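Local coordinates for protein YcaO (Methanopyrus kandleri, PDB 6CIB) that binds ATP-type nucleotides and magnesium as a YcaO enzyme, and probably uses ATP to convert peptide backbone amides into thioamides, at residues A[11-16]-A[311-316]; A[161-166]-A[318-323]; A[220-225]-A[231-236]. One frame throughout, in Å; residues are numbered along the deposited sequence.

All three contacts are largely buried, yet their chemistry follows their place in the fold. Contacts 1 and 2 share helix 313-325: its first turn meets the N-terminal loop 11-16, its middle meets helix 154-177, and both joints are purely apolar across the segments. They touch where Phe-11 CE2 lies 4.1 Å from Leu-163 CD1, so the two apolar joints meet. Contact 3, a beta hairpin nested in the chain between the halves of the other two, is held mainly by backbone hydrogen bonds, with a threonine hydroxyl joining in. Its centre lies about 28 Å from the centre of contact 1 and about 23 Å from that of contact 2. Contact 1 alone includes a residue that touches ADP.

Contact 1 of 3, residues A[11-16]-A[311-316]; sequences FRAFLP and GSLEKL. With ADP (adenosine-5'-diphosphate), chain G.
Phe-11 and Leu-316 join the N-terminal loop to the first turns of helix 313-325, beside the adenine pocket of this YcaO enzyme. Their contact is CH-pi: the methyl CD2 of Leu-316 sits over one face of the Phe-11 ring, 3.6 Å from the centroid and displaced toward the CG side, where Leu-316 CD2 is 3.4 Å from Phe-11 CG. With CG anti to the backbone N (chi1 180°), the leucine extends its branch toward the ring, and the two side chains cross at about a right angle. A flat ring suits this place, since one methyl can rest on its face.

The remaining packing is apolar and comes from Leu-313, one turn earlier. Its two methyls divide the work: CD1 faces the backbone carbonyl of Phe-11, while CD2 lies 4.0 Å from Ala-13 CB. The small alanine lets the loop run close to the helix, and Leu-313 also packs on Ile-159 of helix 154-177.

Ser-312 is the N-cap of helix 313-325, its OG accepting a weak bond from Lys-315 N. The bonds to the nucleotide belong to Arg-12, which points away from the helix. Bent at chi2 (-64°), its chain lays the guanidinium over the adenine of ADP, with CZ 3.3 Å from C4 of the base. Glu-156 takes hold of both Arg-12 and Ala-13: OE2 in a salt bridge with Arg-12 NH1, OE1 accepting from Ala-13 N, which probably fixes the rotation of the guanidinium. Arginine can thus serve base and sugar together: with one face on the purine, NH2 donates in the guanidinium plane to the ribose O2' of ADP at 3.0 Å, with an N-H...O angle of 166°.

Contact 2 of 3, residues A[161-166]-A[318-323]; sequences GLLEVV and EELVER
This is an apolar helix-to-helix contact, buried in the enzyme, between the middle of helix 154-177 and that of helix 313-325. The short segments run in roughly the same direction, inclined by 31°, with axes 10.8 Å apart at closest approach. That spacing is wide enough for leucine and valine side chains to fill the gap between the two backbones.

Leu-162 carries most of the contact. Its CG is anti to the backbone N (chi1 -167°), and its methyl CD2 reaches the opposite helix between Leu-320 and Val-321. There CD2 lies 3.9 Å from Leu-320 CB and 3.9 Å from Val-321 CG2, and it also touches the peptide linking them, 3.8 Å from Val-321 N. A leucine suits this place because its branch lies far enough from the main chain to reach the neighbouring backbone. Val-321, branched at CB, offers a methyl close to its own helix and so makes a short flank for the inserted group.

Leu-163 and Leu-320 meet differently, methyl to methyl, with CD2 of each 4.1 Å apart and the side chains crossing at about a right angle. Leu-163 leans out from the flank of its helix to make this contact, while Leu-320 points directly at the other segment. The layer continues past the pair: Leu-162 packs also on Val-349 and Val-351 of strand 346-351, and on Val-324 farther along helix 313-325.

Glu-164, the next residue along, accepts at OE1 from Gly-147 N and is a magnesium ligand, at two sites, in a structure of this protein, although it binds none in this model. With Leu-162 also on strand 346-351, this is a helix pair packed on a beta sheet, beside the nucleotide and magnesium site of a YcaO enzyme.

Contact 3 of 3, residues A[220-225]-A[231-236]; sequences GAVTEA and MVMGFG
Gly-220 to Thr-223 run antiparallel to Val-232 to Phe-235 in a beta hairpin, its strand segments at 168° and 4.6 Å apart at closest approach. Ala-221 and Gly-234 form the hydrogen-bonded pair: Ala-221 N donates to Gly-234 O at 2.7 Å, and Gly-234 N returns a bond to Ala-221 O. Gly-220 with Phe-235 and Val-222 with Met-233 are non-hydrogen-bonded pairs.

Toward the turn a side chain takes part in the ladder. Thr-223 N still donates to Val-232 O at 3.1 Å, but the return bond, from Val-232 N, goes to the hydroxyl OG1 of Thr-223 at 2.8 Å. Chi1 of 65° places OG1 between the backbone N and carbonyl carbon, where it reaches across to the other strand and donates in turn to Glu-230 O. A water donates to both Thr-223 O and Val-232 O, linking the two segments again.

Val-222 and Met-233, a selenomethionine, lie side by side on the same face, with CG1 3.6 Å from CG. The Phe-235 ring meets Gly-220 obliquely, CD1 lying 3.7 Å from Gly-220 CA; glycine suits this position because, having no side chain, it lets the ring settle against CA. Met-231, a selenomethionine, packs its CG 4.0 Å from Ala-225 CB, and the bend at chi3 (72°) turns its CE back to 3.6 Å from Thr-223 O.

The hairpin continues the sheet from strand 203-209. Helix 241-260 packs on Ala-221, Thr-223 and Val-232, while on the other face Trp-292 of helix 290-293 meets Val-222 and Met-233, and Trp-171 of helix 154-177 stacks on Phe-235.

Contact 1 of 3, residues A[11-16]-A[311-316]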
loop_
_atom_site.group_PDB
_atom_site.type_symbol
_atom_site.label_atom_id
_atom_site.label_comp_id
_atom_site.label_asym_id
_atom_site.label_seq_id
_atom_site.Cartn_x
_atom_site.Cartn_y
_atom_site.Cartn_z
ATOM N N PHE A 11 -1.319 12.336 -1.624
ATOM C CA PHE A 11 -0.996 13.701 -1.189
ATOM C C PHE A 11 0.401 14.097 -1.654
ATOM O O PHE A 11 1.407 13.554 -1.189
ATOM C CB PHE A 11 -1.126 13.830 0.333
ATOM C CG PHE A 11 -2.472 13.425 0.861
ATOM C CD1 PHE A 11 -3.555 14.317 0.822
ATOM C CD2 PHE A 11 -2.668 12.150 1.398
ATOM C CE1 PHE A 11 -4.802 13.936 1.305
ATOM C CE2 PHE A 11 -3.905 11.768 1.885
ATOM C CZ PHE A 11 -4.973 12.659 1.844
ATOM N N ARG A 12 0.445 15.044 -2.585
ATOM C CA ARG A 12 1.665 15.356 -3.325
ATOM C C ARG A 12 1.995 16.847 -3.343
ATOM O O ARG A 12 1.104 17.694 -3.429
ATOM C CB ARG A 12 1.575 14.814 -4.764
ATOM C CG ARG A 12 1.280 13.316 -4.898
ATOM C CD ARG A 12 2.398 12.452 -4.311
ATOM N NE ARG A 12 2.031 11.034 -4.256
ATOM C CZ ARG A 12 2.825 10.058 -3.814
ATOM N NH1 ARG A 12 4.063 10.315 -3.396
ATOM N NH2 ARG A 12 2.382 8.808 -3.800
ATOM N N ALA A 13 3.289 17.143 -3.265
ATOM C CA ALA A 13 3.804 18.513 -3.250
ATOM C C ALA A 13 4.060 19.056 -4.660
ATOM O O ALA A 13 4.387 20.236 -4.828
ATOM C CB ALA A 13 5.076 18.576 -2.409
ATOM N N PHE A 14 3.899 18.189 -5.664
ATOM C CA PHE A 14 4.106 18.527 -7.071
ATOM C C PHE A 14 2.965 17.960 -7.910
ATOM O O PHE A 14 2.355 16.937 -7.546
ATOM C CB PHE A 14 5.458 17.980 -7.569
ATOM C CG PHE A 14 6.643 18.512 -6.808
ATOM C CD1 PHE A 14 7.091 17.876 -5.648
ATOM C CD2 PHE A 14 7.302 19.670 -7.240
ATOM C CE1 PHE A 14 8.169 18.383 -4.918
ATOM C CE2 PHE A 14 8.388 20.175 -6.522
ATOM C CZ PHE A 14 8.819 19.533 -5.360
ATOM N N LEU A 15 2.672 18.630 -9.022
ATOM C CA LEU A 15 1.749 18.097 -10.021
ATOM C C LEU A 15 2.414 16.907 -10.726
ATOM O O LEU A 15 3.622 16.947 -10.982
ATOM C CB LEU A 15 1.338 19.175 -11.028
ATOM C CG LEU A 15 0.583 20.412 -10.496
ATOM C CD1 LEU A 15 0.377 21.428 -11.613
ATOM C CD2 LEU A 15 -0.749 20.053 -9.831
ATOM N N PRO A 16 1.641 15.833 -11.008
ATOM C CA PRO A 16 2.193 14.649 -11.700
ATOM C C PRO A 16 2.954 14.958 -12.991
ATOM O O PRO A 16 3.974 14.321 -13.252
ATOM C CB PRO A 16 0.951 13.801 -11.971
ATOM C CG PRO A 16 0.091 14.088 -10.782
ATOM C CD PRO A 16 0.264 15.575 -10.546
ATOM N N GLY A 311 -3.984 20.363 4.857
ATOM C CA GLY A 311 -3.323 21.627 4.584
ATOM C C GLY A 311 -1.931 21.392 4.039
ATOM O O GLY A 311 -1.725 21.300 2.818
ATOM N N SER A 312 -0.971 21.302 4.954
ATOM C CA SER A 312 0.418 21.111 4.575
ATOM C C SER A 312 0.839 19.657 4.756
ATOM O O SER A 312 0.252 18.917 5.554
ATOM C CB SER A 312 1.340 22.060 5.351
ATOM O OG SER A 312 1.607 21.574 6.653
ATOM N N LEU A 313 1.869 19.271 4.009
ATOM C CA LEU A 313 2.420 17.929 4.036
ATOM C C LEU A 313 2.986 17.553 5.409
ATOM O O LEU A 313 2.798 16.422 5.867
ATOM C CB LEU A 313 3.493 17.821 2.953
ATOM C CG LEU A 313 3.706 16.526 2.177
ATOM C CD1 LEU A 313 2.443 16.009 1.497
ATOM C CD2 LEU A 313 4.805 16.780 1.153
ATOM N N GLU A 314 3.661 18.510 6.055
ATOM C CA GLU A 314 4.266 18.324 7.379
ATOM C C GLU A 314 3.231 18.045 8.466
ATOM O O GLU A 314 3.417 17.145 9.284
ATOM C CB GLU A 314 5.123 19.545 7.779
ATOM C CG GLU A 314 6.394 19.745 6.961
ATOM C CD GLU A 314 6.195 20.571 5.698
ATOM O OE1 GLU A 314 5.051 20.942 5.358
ATOM O OE2 GLU A 314 7.205 20.861 5.024
ATOM N N LYS A 315 2.159 18.836 8.459
ATOM C CA LYS A 315 1.032 18.724 9.393
ATOM C C LYS A 315 0.288 17.398 9.186
ATOM O O LYS A 315 -0.056 16.708 10.156
ATOM C CB LYS A 315 0.082 19.922 9.183
ATOM C CG LYS A 315 -1.244 19.892 9.937
ATOM C CD LYS A 315 -1.216 20.788 11.162
ATOM C CE LYS A 315 -2.543 21.512 11.339
ATOM N NZ LYS A 315 -2.448 22.595 12.362
ATOM N N LEU A 316 0.046 17.054 7.920
ATOM C CA LEU A 316 -0.644 15.809 7.577
ATOM C C LEU A 316 0.122 14.598 8.090
ATOM O O LEU A 316 -0.472 13.713 8.713
ATOM C CB LEU A 316 -0.921 15.710 6.066
ATOM C CG LEU A 316 -1.637 14.461 5.540
ATOM C CD1 LEU A 316 -3.002 14.273 6.189
ATOM C CD2 LEU A 316 -1.778 14.553 4.036
HETATM P PB ADP G . 0.551 2.420 -4.135
HETATM O O1B ADP G . 1.539 3.137 -3.239
HETATM O O2B ADP G . -0.752 2.043 -3.457
HETATM O O3B ADP G . 1.138 1.317 -4.983
HETATM P PA ADP G . 0.634 4.109 -6.494
HETATM O O1A ADP G . -0.078 5.417 -6.706
HETATM O O2A ADP G . 0.450 3.056 -7.554
HETATM O O3A ADP G . 0.035 3.596 -5.107
HETATM O "O5'" ADP G . 2.194 4.425 -6.270
HETATM C "C5'" ADP G . 3.295 3.530 -6.511
HETATM C "C4'" ADP G . 4.589 4.164 -5.970
HETATM O "O4'" ADP G . 4.828 5.423 -6.618
HETATM C "C3'" ADP G . 4.530 4.500 -4.476
HETATM O "O3'" ADP G . 5.851 4.428 -3.906
HETATM C "C2'" ADP G . 4.056 5.942 -4.454
HETATM O "O2'" ADP G . 4.403 6.616 -3.248
HETATM C "C1'" ADP G . 4.753 6.516 -5.684
HETATM N N9 ADP G . 4.010 7.629 -6.317
HETATM C C8 ADP G . 2.789 7.536 -6.875
HETATM N N7 ADP G . 2.389 8.733 -7.362
HETATM C C5 ADP G . 3.373 9.611 -7.139
HETATM C C6 ADP G . 3.586 11.050 -7.418
HETATM N N6 ADP G . 2.634 11.773 -8.055
HETATM N N1 ADP G . 4.756 11.600 -7.008
HETATM C C2 ADP G . 5.713 10.882 -6.371
HETATM N N3 ADP G . 5.582 9.565 -6.093
HETATM C C4 ADP G . 4.450 8.885 -6.449
#

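Contact 2 of 3, residues A[161-166]-A[318-323]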
loop_
_atom_site.group_PDB
_atom_site.type_symbol
_atom_site.label_atom_id
_atom_site.label_comp_id
_atom_site.label_asym_id
_atom_site.label_seq_id
_atom_site.Cartn_x
_atom_site.Cartn_y
_atom_site.Cartn_z
ATOM N N GLY A 161 3.364 5.275 2.858
ATOM C CA GLY A 161 3.749 4.052 3.578
ATOM C C GLY A 161 2.898 3.740 4.797
ATOM O O GLY A 161 2.544 2.583 5.028
ATOM N N LEU A 162 2.566 4.783 5.564
ATOM C CA LEU A 162 1.757 4.648 6.783
ATOM C C LEU A 162 0.305 4.294 6.471
ATOM O O LEU A 162 -0.260 3.396 7.096
ATOM C CB LEU A 162 1.826 5.925 7.610
ATOM C CG LEU A 162 1.323 5.919 9.053
ATOM C CD1 LEU A 162 2.079 4.903 9.898
ATOM C CD2 LEU A 162 1.463 7.319 9.640
ATOM N N LEU A 163 -0.284 4.996 5.502
ATOM C CA LEU A 163 -1.617 4.671 5.005
ATOM C C LEU A 163 -1.717 3.232 4.505
ATOM O O LEU A 163 -2.698 2.550 4.797
ATOM C CB LEU A 163 -2.086 5.685 3.943
ATOM C CG LEU A 163 -2.436 7.099 4.479
ATOM C CD1 LEU A 163 -2.787 8.049 3.343
ATOM C CD2 LEU A 163 -3.551 7.081 5.522
ATOM N N GLU A 164 -0.694 2.766 3.778
ATOM C CA GLU A 164 -0.628 1.369 3.338
ATOM C C GLU A 164 -0.660 0.378 4.513
ATOM O O GLU A 164 -1.378 -0.628 4.462
ATOM C CB GLU A 164 0.608 1.146 2.471
ATOM C CG GLU A 164 0.734 -0.250 1.895
ATOM C CD GLU A 164 1.841 -0.318 0.870
ATOM O OE1 GLU A 164 2.964 -0.715 1.236
ATOM O OE2 GLU A 164 1.591 0.074 -0.290
ATOM N N VAL A 165 0.112 0.668 5.557
ATOM C CA VAL A 165 0.139 -0.168 6.772
ATOM C C VAL A 165 -1.250 -0.228 7.447
ATOM O O VAL A 165 -1.695 -1.305 7.858
ATOM C CB VAL A 165 1.257 0.263 7.770
ATOM C CG1 VAL A 165 1.155 -0.517 9.083
ATOM C CG2 VAL A 165 2.648 0.044 7.173
ATOM N N VAL A 166 -1.933 0.916 7.535
ATOM C CA VAL A 166 -3.301 0.979 8.084
ATOM C C VAL A 166 -4.258 0.160 7.214
ATOM O O VAL A 166 -5.068 -0.614 7.730
ATOM C CB VAL A 166 -3.793 2.438 8.244
ATOM C CG1 VAL A 166 -5.245 2.498 8.718
ATOM C CG2 VAL A 166 -2.896 3.180 9.223
ATOM N N GLU A 318 2.431 14.554 10.578
ATOM C CA GLU A 318 2.353 14.611 12.036
ATOM C C GLU A 318 1.018 14.051 12.554
ATOM O O GLU A 318 1.005 13.182 13.418
ATOM C CB GLU A 318 2.569 16.057 12.499
ATOM C CG GLU A 318 2.742 16.248 14.001
ATOM C CD GLU A 318 2.675 17.715 14.412
ATOM O OE1 GLU A 318 3.504 18.524 13.924
ATOM O OE2 GLU A 318 1.785 18.059 15.223
ATOM N N GLU A 319 -0.092 14.534 11.996
ATOM C CA GLU A 319 -1.430 14.095 12.408
ATOM C C GLU A 319 -1.692 12.607 12.161
ATOM O O GLU A 319 -2.251 11.930 13.026
ATOM C CB GLU A 319 -2.512 14.969 11.775
ATOM C CG GLU A 319 -2.563 16.374 12.377
ATOM C CD GLU A 319 -3.757 17.190 11.921
ATOM O OE1 GLU A 319 -4.780 16.603 11.505
ATOM O OE2 GLU A 319 -3.676 18.433 11.992
ATOM N N LEU A 320 -1.260 12.099 11.003
ATOM C CA LEU A 320 -1.365 10.667 10.709
ATOM C C LEU A 320 -0.554 9.819 11.673
ATOM O O LEU A 320 -1.062 8.826 12.183
ATOM C CB LEU A 320 -1.007 10.357 9.248
ATOM C CG LEU A 320 -2.046 10.796 8.210
ATOM C CD1 LEU A 320 -1.499 10.618 6.802
ATOM C CD2 LEU A 320 -3.369 10.064 8.375
ATOM N N VAL A 321 0.688 10.234 11.944
ATOM C CA VAL A 321 1.576 9.526 12.889
ATOM C C VAL A 321 0.949 9.472 14.297
ATOM O O VAL A 321 0.926 8.413 14.945
ATOM C CB VAL A 321 2.993 10.151 12.922
ATOM C CG1 VAL A 321 3.808 9.644 14.110
ATOM C CG2 VAL A 321 3.742 9.862 11.625
ATOM N N GLU A 322 0.424 10.612 14.741
ATOM C CA GLU A 322 -0.232 10.726 16.046
ATOM C C GLU A 322 -1.387 9.725 16.192
ATOM O O GLU A 322 -1.448 8.994 17.187
ATOM C CB GLU A 322 -0.713 12.162 16.276
ATOM C CG GLU A 322 0.407 13.141 16.624
ATOM C CD GLU A 322 -0.068 14.584 16.770
ATOM O OE1 GLU A 322 -1.165 14.920 16.269
ATOM O OE2 GLU A 322 0.666 15.392 17.380
ATOM N N ARG A 323 -2.254 9.668 15.175
ATOM C CA ARG A 323 -3.424 8.780 15.174
ATOM C C ARG A 323 -3.055 7.301 15.190
ATOM O O ARG A 323 -3.685 6.517 15.895
ATOM C CB ARG A 323 -4.369 9.090 14.005
ATOM C CG ARG A 323 -4.950 10.504 14.001
ATOM C CD ARG A 323 -6.055 10.714 15.028
ATOM N NE ARG A 323 -6.567 12.085 14.991
ATOM C CZ ARG A 323 -7.738 12.483 15.495
ATOM N NH1 ARG A 323 -8.564 11.619 16.088
ATOM N NH2 ARG A 323 -8.091 13.759 15.400
#

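Contact 3 of 3, residues A[220-225]-A[231-236]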
loop_
_atom_site.group_PDB
_atom_site.type_symbol
_atom_site.label_atom_id
_atom_site.label_comp_id
_atom_site.label_asym_id
_atom_site.label_seq_id
_atom_site.Cartn_x
_atom_site.Cartn_y
_atom_site.Cartn_z
ATOM N N GLY A 220 -12.521 -1.197 0.567
ATOM C CA GLY A 220 -12.253 -2.352 -0.275
ATOM C C GLY A 220 -13.202 -2.386 -1.453
ATOM O O GLY A 220 -14.365 -1.992 -1.335
ATOM N N ALA A 221 -12.685 -2.830 -2.596
ATOM C CA ALA A 221 -13.485 -3.086 -3.788
ATOM C C ALA A 221 -13.291 -4.535 -4.201
ATOM O O ALA A 221 -12.159 -5.019 -4.260
ATOM C CB ALA A 221 -13.098 -2.152 -4.924
ATOM N N VAL A 222 -14.398 -5.227 -4.461
ATOM C CA VAL A 222 -14.352 -6.625 -4.899
ATOM C C VAL A 222 -15.121 -6.797 -6.205
ATOM O O VAL A 222 -16.146 -6.144 -6.424
ATOM C CB VAL A 222 -14.842 -7.642 -3.817
ATOM C CG1 VAL A 222 -13.841 -7.743 -2.678
ATOM C CG2 VAL A 222 -16.227 -7.293 -3.281
ATOM N N THR A 223 -14.601 -7.662 -7.072
ATOM C CA THR A 223 -15.252 -7.940 -8.343
ATOM C C THR A 223 -15.857 -9.337 -8.408
ATOM O O THR A 223 -15.355 -10.287 -7.801
ATOM C CB THR A 223 -14.332 -7.713 -9.566
ATOM O OG1 THR A 223 -13.247 -8.646 -9.545
ATOM C CG2 THR A 223 -13.790 -6.283 -9.586
ATOM N N GLU A 224 -16.964 -9.419 -9.135
ATOM C CA GLU A 224 -17.530 -10.670 -9.596
ATOM C C GLU A 224 -17.381 -10.658 -11.109
ATOM O O GLU A 224 -17.625 -9.638 -11.750
ATOM C CB GLU A 224 -18.997 -10.747 -9.185
ATOM C CG GLU A 224 -19.599 -12.142 -9.228
ATOM C CD GLU A 224 -21.029 -12.189 -8.709
ATOM O OE1 GLU A 224 -21.365 -11.437 -7.765
ATOM O OE2 GLU A 224 -21.815 -12.995 -9.250
ATOM N N ALA A 225 -16.953 -11.777 -11.677
ATOM C CA ALA A 225 -16.729 -11.883 -13.119
ATOM C C ALA A 225 -17.003 -13.308 -13.570
ATOM O O ALA A 225 -16.966 -14.239 -12.752
ATOM C CB ALA A 225 -15.299 -11.474 -13.473
HETATM N N MSE A 231 -11.692 -11.929 -10.891
HETATM C CA MSE A 231 -12.296 -11.657 -9.589
HETATM C C MSE A 231 -11.160 -11.264 -8.698
HETATM O O MSE A 231 -10.451 -12.111 -8.143
HETATM C CB MSE A 231 -13.093 -12.845 -9.056
HETATM C CG MSE A 231 -14.410 -12.900 -9.816
HETATM SE SE MSE A 231 -15.450 -14.458 -9.208
HETATM C CE MSE A 231 -15.955 -13.804 -7.426
ATOM N N VAL A 232 -10.973 -9.952 -8.590
ATOM C CA VAL A 232 -9.839 -9.365 -7.901
ATOM C C VAL A 232 -10.351 -8.462 -6.782
ATOM O O VAL A 232 -11.561 -8.194 -6.678
ATOM C CB VAL A 232 -8.903 -8.575 -8.866
ATOM C CG1 VAL A 232 -8.231 -9.500 -9.887
ATOM C CG2 VAL A 232 -9.639 -7.428 -9.564
HETATM N N MSE A 233 -9.429 -7.996 -5.950
HETATM C CA MSE A 233 -9.763 -7.069 -4.871
HETATM C C MSE A 233 -8.843 -5.889 -4.949
HETATM O O MSE A 233 -7.687 -6.022 -5.337
HETATM C CB MSE A 233 -9.593 -7.743 -3.513
HETATM C CG MSE A 233 -10.500 -8.950 -3.309
HETATM SE SE MSE A 233 -10.229 -9.599 -1.464
HETATM C CE MSE A 233 -8.504 -10.474 -1.782
ATOM N N GLY A 234 -9.362 -4.718 -4.596
ATOM C CA GLY A 234 -8.564 -3.496 -4.478
ATOM C C GLY A 234 -8.839 -2.816 -3.149
ATOM O O GLY A 234 -9.947 -2.928 -2.614
ATOM N N PHE A 235 -7.830 -2.126 -2.611
ATOM C CA PHE A 235 -7.962 -1.413 -1.337
ATOM C C PHE A 235 -7.353 -0.020 -1.388
ATOM O O PHE A 235 -6.402 0.229 -2.130
ATOM C CB PHE A 235 -7.324 -2.206 -0.184
ATOM C CG PHE A 235 -7.889 -3.581 -0.018
ATOM C CD1 PHE A 235 -9.012 -3.794 0.779
ATOM C CD2 PHE A 235 -7.311 -4.672 -0.681
ATOM C CE1 PHE A 235 -9.557 -5.070 0.910
ATOM C CE2 PHE A 235 -7.857 -5.946 -0.554
ATOM C CZ PHE A 235 -8.974 -6.144 0.245
ATOM N N GLY A 236 -7.916 0.877 -0.586
ATOM C CA GLY A 236 -7.370 2.215 -0.400
ATOM C C GLY A 236 -7.565 2.698 1.022
ATOM O O GLY A 236 -8.551 2.344 1.677
HETATM O O HOH W 1 -13.194 -10.705 -5.841
#